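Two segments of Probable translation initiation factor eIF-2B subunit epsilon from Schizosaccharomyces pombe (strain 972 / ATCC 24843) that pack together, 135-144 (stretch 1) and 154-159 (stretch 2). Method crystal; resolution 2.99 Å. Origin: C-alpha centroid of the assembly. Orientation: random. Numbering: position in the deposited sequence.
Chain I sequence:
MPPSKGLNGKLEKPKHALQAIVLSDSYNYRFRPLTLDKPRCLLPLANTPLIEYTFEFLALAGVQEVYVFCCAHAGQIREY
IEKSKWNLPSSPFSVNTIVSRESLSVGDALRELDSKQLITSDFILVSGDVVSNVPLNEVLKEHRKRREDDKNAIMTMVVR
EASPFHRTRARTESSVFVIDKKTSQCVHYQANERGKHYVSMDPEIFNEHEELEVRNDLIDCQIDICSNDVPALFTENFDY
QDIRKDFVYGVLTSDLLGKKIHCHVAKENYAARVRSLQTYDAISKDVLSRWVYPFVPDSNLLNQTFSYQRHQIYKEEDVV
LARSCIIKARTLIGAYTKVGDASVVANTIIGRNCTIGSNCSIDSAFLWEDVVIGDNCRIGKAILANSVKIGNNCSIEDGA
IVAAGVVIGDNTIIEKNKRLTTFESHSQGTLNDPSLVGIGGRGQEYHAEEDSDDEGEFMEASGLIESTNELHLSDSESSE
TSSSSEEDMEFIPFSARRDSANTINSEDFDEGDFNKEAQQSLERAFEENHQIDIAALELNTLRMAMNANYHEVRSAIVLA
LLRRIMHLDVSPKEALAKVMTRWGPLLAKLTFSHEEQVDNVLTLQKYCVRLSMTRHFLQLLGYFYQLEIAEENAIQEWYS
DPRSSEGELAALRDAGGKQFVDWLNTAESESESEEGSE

Stretch 1, residues 135-144: PLNEVLKEHR
Stretch 2 (154-159) IMTMVV

A helix laid nearly antiparallel across a strand makes this contact. Residues 137-144 are helical, and the helix runs on beyond the stretch; residues 154-159 are an extended strand that continues at both ends. The axes approach to 9.3 Å, with 149° between their N-to-C directions, so the later turn of the helix meets the earlier part of the strand. Two pairs fix the register: the CA atoms of V139 and V158 lie 8.0 Å apart, and those of H143 and T156 close to 6.5 Å. The helix therefore tilts nearer to the strand at the histidine end.

The backbones follow simple rules. From N137 to R144 phi stays between -55° and -74° and psi between -31° and -49°. L136 has phi/psi -85/-4, and its O accepts from L140 N at 2.8 Å. The i to i+4 ladder continues with H143 N to V139 O at 3.2 Å and R144 N to L140 O at 2.8 Å. Along the strand, M155 (-141/141), T156 (-107/119), M157 (-92/113) and V158 (-80/121) are extended, whereas I154 at -87/-49 departs from that pattern. The alternation is plain: T156 and V158 send CA-to-CB toward the helix, while M155 and M157 send it away. The helix answers with V139 and H143, four residues apart on one face and both directed toward the strand.

The apolar part centres on V158. V139, with chi1 t (-169°), brings CG1 to 3.7 Å from V158 CG2; V158 is also t, at 170°. L136 points sideways from its CA, but its m,t rotamer (-77°, -173°) carries the end of the side chain nearer, placing CD2 3.8 Å from the same V158 CG2. One valine methyl thus meets both a leucine and a valine. Beta-branching suits V158, combining a strand-compatible backbone with a compact packing surface. V139 also reaches T156, CG1 to CG2 at 4.3 Å, so the threonine methyl extends the apolar patch toward the polar end.

The polar part is a single hydrogen bond, between H143 ND1 and T156 OG1, 2.8 Å long and nearly straight at 168°. H143 takes chi1 t (174°) and chi2 84°, which presents the ring by its edge: T156 OG1, I154 O and M155 CA all lie near the ring plane. H143 CE1 comes to 3.9 Å from I154 O and 4.3 Å from M155 CA. T156 at chi1 m (-67°) directs its hydroxyl to the imidazole. Histidine suits this buried site in that both ring nitrogens are satisfied: ND1 by T156 OG1, NE2 elsewhere in the structure.

Together the stretches bury 238 Å², both sides summed. H143 contributes 63 Å², T156 52, V158 46, V139 37 and L136 22. The rule to read is economical: valine against valine, leucine filling in beside them, and one turn onward a histidine-threonine pair giving the greasy interface a directional bond.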

ATOM      1  N   PRO I 135     -15.681  41.157 -15.031  1.00 63.25           N
ATOM      2  CA  PRO I 135     -15.008  42.269 -14.355  1.00 73.42           C
ATOM      3  C   PRO I 135     -14.465  43.274 -15.366  1.00 67.91           C
ATOM      4  O   PRO I 135     -13.622  42.926 -16.192  1.00 80.20           O
ATOM      5  CB  PRO I 135     -13.879  41.579 -13.588  1.00 74.21           C
ATOM      6  CG  PRO I 135     -13.581  40.356 -14.386  1.00 55.35           C
ATOM      7  CD  PRO I 135     -14.887  39.917 -14.991  1.00 60.98           C
ATOM      8  N   LEU I 136     -14.956  44.507 -15.306  1.00 67.62           N
ATOM      9  CA  LEU I 136     -14.547  45.532 -16.260  1.00 69.42           C
ATOM     10  C   LEU I 136     -13.260  46.222 -15.836  1.00 67.80           C
ATOM     11  O   LEU I 136     -12.738  47.069 -16.559  1.00 71.15           O
ATOM     12  CB  LEU I 136     -15.649  46.575 -16.437  1.00 75.00           C
ATOM     13  CG  LEU I 136     -16.839  46.177 -17.306  1.00 75.84           C
ATOM     14  CD1 LEU I 136     -17.741  47.377 -17.527  1.00 63.96           C
ATOM     15  CD2 LEU I 136     -16.362  45.606 -18.632  1.00 66.28           C
ATOM     16  N   ASN I 137     -12.759  45.855 -14.662  1.00 67.33           N
ATOM     17  CA  ASN I 137     -11.585  46.495 -14.087  1.00 85.27           C
ATOM     18  C   ASN I 137     -10.385  46.475 -15.032  1.00 82.64           C
ATOM     19  O   ASN I 137      -9.760  47.508 -15.266  1.00 79.66           O
ATOM     20  CB  ASN I 137     -11.225  45.826 -12.759  1.00103.41           C
ATOM     21  CG  ASN I 137     -10.282  46.663 -11.923  1.00 95.78           C
ATOM     22  OD1 ASN I 137      -9.082  46.707 -12.179  1.00 79.56           O
ATOM     23  ND2 ASN I 137     -10.824  47.341 -10.917  1.00101.23           N
ATOM     24  N   GLU I 138     -10.083  45.307 -15.589  1.00 85.47           N
ATOM     25  CA  GLU I 138      -8.970  45.168 -16.527  1.00 93.61           C
ATOM     26  C   GLU I 138      -9.292  45.771 -17.890  1.00 84.64           C
ATOM     27  O   GLU I 138      -8.401  46.252 -18.589  1.00 88.16           O
ATOM     28  CB  GLU I 138      -8.586  43.695 -16.687  1.00100.43           C
ATOM     29  CG  GLU I 138      -7.558  43.205 -15.677  1.00109.82           C
ATOM     30  CD  GLU I 138      -8.033  43.322 -14.241  1.00121.96           C
ATOM     31  OE1 GLU I 138      -9.261  43.289 -14.007  1.00109.37           O
ATOM     32  OE2 GLU I 138      -7.175  43.452 -13.343  1.00106.54           O
ATOM     33  N   VAL I 139     -10.567  45.737 -18.267  1.00 75.40           N
ATOM     34  CA  VAL I 139     -11.008  46.340 -19.518  1.00 74.27           C
ATOM     35  C   VAL I 139     -10.813  47.850 -19.452  1.00 76.87           C
ATOM     36  O   VAL I 139     -10.510  48.496 -20.457  1.00 70.54           O
ATOM     37  CB  VAL I 139     -12.484  46.023 -19.818  1.00 74.40           C
ATOM     38  CG1 VAL I 139     -12.835  46.424 -21.242  1.00 77.63           C
ATOM     39  CG2 VAL I 139     -12.760  44.545 -19.599  1.00 72.99           C
ATOM     40  N   LEU I 140     -10.984  48.402 -18.256  1.00 74.39           N
ATOM     41  CA  LEU I 140     -10.781  49.825 -18.028  1.00 72.81           C
ATOM     42  C   LEU I 140      -9.311  50.202 -18.164  1.00 73.69           C
ATOM     43  O   LEU I 140      -8.981  51.198 -18.799  1.00 79.58           O
ATOM     44  CB  LEU I 140     -11.301  50.225 -16.647  1.00 76.11           C
ATOM     45  CG  LEU I 140     -12.819  50.277 -16.487  1.00 79.69           C
ATOM     46  CD1 LEU I 140     -13.183  50.338 -15.019  1.00 83.57           C
ATOM     47  CD2 LEU I 140     -13.397  51.468 -17.236  1.00 89.92           C
ATOM     48  N   LYS I 141      -8.433  49.397 -17.570  1.00 75.73           N
ATOM     49  CA  LYS I 141      -6.997  49.663 -17.607  1.00 77.78           C
ATOM     50  C   LYS I 141      -6.467  49.717 -19.034  1.00 76.60           C
ATOM     51  O   LYS I 141      -5.636  50.564 -19.364  1.00 84.32           O
ATOM     52  CB  LYS I 141      -6.237  48.603 -16.807  1.00 87.89           C
ATOM     53  CG  LYS I 141      -6.791  48.390 -15.414  1.00 90.75           C
ATOM     54  CD  LYS I 141      -5.740  47.886 -14.442  1.00 86.16           C
ATOM     55  CE  LYS I 141      -6.338  47.754 -13.053  1.00104.43           C
ATOM     56  NZ  LYS I 141      -5.395  47.185 -12.054  1.00102.04           N
ATOM     57  N   GLU I 142      -6.951  48.811 -19.876  1.00 74.61           N
ATOM     58  CA  GLU I 142      -6.582  48.805 -21.286  1.00 84.11           C
ATOM     59  C   GLU I 142      -7.114  50.057 -21.974  1.00 82.40           C
ATOM     60  O   GLU I 142      -6.473  50.608 -22.867  1.00 88.56           O
ATOM     61  CB  GLU I 142      -7.118  47.553 -21.982  1.00 90.53           C
ATOM     62  CG  GLU I 142      -6.651  46.245 -21.367  1.00 95.17           C
ATOM     63  CD  GLU I 142      -7.162  45.034 -22.123  1.00102.34           C
ATOM     64  OE1 GLU I 142      -8.031  45.206 -23.004  1.00 90.35           O
ATOM     65  OE2 GLU I 142      -6.698  43.912 -21.835  1.00109.14           O
ATOM     66  N   HIS I 143      -8.293  50.495 -21.543  1.00 84.47           N
ATOM     67  CA  HIS I 143      -8.932  51.682 -22.099  1.00 81.68           C
ATOM     68  C   HIS I 143      -8.172  52.950 -21.724  1.00 81.99           C
ATOM     69  O   HIS I 143      -8.010  53.854 -22.543  1.00 83.60           O
ATOM     70  CB  HIS I 143     -10.381  51.773 -21.620  1.00 76.62           C
ATOM     71  CG  HIS I 143     -11.079  53.031 -22.034  1.00 74.34           C
ATOM     72  ND1 HIS I 143     -11.671  53.182 -23.269  1.00 79.46           N
ATOM     73  CD2 HIS I 143     -11.283  54.196 -21.374  1.00 58.64           C
ATOM     74  CE1 HIS I 143     -12.208  54.386 -23.354  1.00 72.29           C
ATOM     75  NE2 HIS I 143     -11.987  55.021 -22.217  1.00 66.86           N
ATOM     76  N   ARG I 144      -7.706  53.007 -20.481  1.00 82.43           N
ATOM     77  CA  ARG I 144      -6.968  54.163 -19.988  1.00 78.06           C
ATOM     78  C   ARG I 144      -5.586  54.248 -20.616  1.00 83.85           C
ATOM     79  O   ARG I 144      -5.167  55.314 -21.068  1.00 91.04           O
ATOM     80  CB  ARG I 144      -6.843  54.100 -18.471  1.00 76.06           C
ATOM     81  CG  ARG I 144      -8.164  53.942 -17.759  1.00 80.01           C
ATOM     82  CD  ARG I 144      -7.923  53.753 -16.293  1.00 93.34           C
ATOM     83  NE  ARG I 144      -9.083  53.243 -15.559  1.00113.73           N
ATOM     84  CZ  ARG I 144     -10.177  53.948 -15.273  1.00114.90           C
ATOM     85  NH1 ARG I 144     -10.300  55.207 -15.678  1.00122.20           N
ATOM     86  NH2 ARG I 144     -11.160  53.384 -14.584  1.00108.14           N
ATOM     87  N   ILE I 154     -11.837  57.120 -28.427  1.00 83.69           N
ATOM     88  CA  ILE I 154     -13.045  57.597 -27.766  1.00 78.88           C
ATOM     89  C   ILE I 154     -13.761  56.542 -26.924  1.00 84.81           C
ATOM     90  O   ILE I 154     -14.094  56.791 -25.766  1.00 85.52           O
ATOM     91  CB  ILE I 154     -14.036  58.164 -28.801  1.00 74.18           C
ATOM     92  CG1 ILE I 154     -13.409  59.355 -29.521  1.00 81.29           C
ATOM     93  CG2 ILE I 154     -15.330  58.584 -28.132  1.00 87.65           C
ATOM     94  CD1 ILE I 154     -12.852  60.397 -28.577  1.00 92.24           C
ATOM     95  N   MET I 155     -13.996  55.366 -27.496  1.00 74.88           N
ATOM     96  CA  MET I 155     -14.805  54.364 -26.812  1.00 78.46           C
ATOM     97  C   MET I 155     -14.290  52.936 -27.002  1.00 74.28           C
ATOM     98  O   MET I 155     -13.830  52.566 -28.083  1.00 77.97           O
ATOM     99  CB  MET I 155     -16.261  54.473 -27.283  1.00 84.87           C
ATOM    100  CG  MET I 155     -17.174  53.338 -26.846  1.00 77.30           C
ATOM    101  SD  MET I 155     -18.889  53.596 -27.349  1.00 84.89           S
ATOM    102  CE  MET I 155     -18.868  52.975 -29.028  1.00 52.77           C
ATOM    103  N   THR I 156     -14.360  52.147 -25.934  1.00 70.17           N
ATOM    104  CA  THR I 156     -14.020  50.731 -25.986  1.00 71.15           C
ATOM    105  C   THR I 156     -15.283  49.879 -25.902  1.00 64.47           C
ATOM    106  O   THR I 156     -16.020  49.942 -24.918  1.00 59.32           O
ATOM    107  CB  THR I 156     -13.063  50.331 -24.848  1.00 70.78           C
ATOM    108  OG1 THR I 156     -11.795  50.968 -25.040  1.00 87.97           O
ATOM    109  CG2 THR I 156     -12.866  48.823 -24.823  1.00 73.37           C
ATOM    110  N   MET I 157     -15.528  49.084 -26.938  1.00 63.65           N
ATOM    111  CA  MET I 157     -16.722  48.247 -26.992  1.00 63.72           C
ATOM    112  C   MET I 157     -16.470  46.856 -26.417  1.00 64.21           C
ATOM    113  O   MET I 157     -15.708  46.072 -26.981  1.00 67.96           O
ATOM    114  CB  MET I 157     -17.226  48.131 -28.431  1.00 63.31           C
ATOM    115  CG  MET I 157     -17.685  49.447 -29.035  1.00 62.67           C
ATOM    116  SD  MET I 157     -18.330  49.262 -30.710  1.00 72.73           S
ATOM    117  CE  MET I 157     -16.838  48.842 -31.606  1.00 45.44           C
ATOM    118  N   VAL I 158     -17.116  46.560 -25.294  1.00 54.12           N
ATOM    119  CA  VAL I 158     -17.010  45.244 -24.673  1.00 59.47           C
ATOM    120  C   VAL I 158     -17.920  44.242 -25.375  1.00 59.72           C
ATOM    121  O   VAL I 158     -19.134  44.436 -25.446  1.00 69.51           O
ATOM    122  CB  VAL I 158     -17.368  45.290 -23.175  1.00 57.88           C
ATOM    123  CG1 VAL I 158     -17.488  43.881 -22.611  1.00 45.33           C
ATOM    124  CG2 VAL I 158     -16.338  46.097 -22.405  1.00 50.23           C
ATOM    125  N   VAL I 159     -17.326  43.174 -25.898  1.00 39.63           N
ATOM    126  CA  VAL I 159     -18.085  42.143 -26.594  1.00 57.68           C
ATOM    127  C   VAL I 159     -17.772  40.759 -26.036  1.00 64.31           C
ATOM    128  O   VAL I 159     -16.801  40.582 -25.299  1.00 53.65           O
ATOM    129  CB  VAL I 159     -17.800  42.157 -28.106  1.00 57.44           C
ATOM    130  CG1 VAL I 159     -18.331  43.436 -28.736  1.00 58.12           C
ATOM    131  CG2 VAL I 159     -16.310  42.003 -28.366  1.00 53.44           C
TER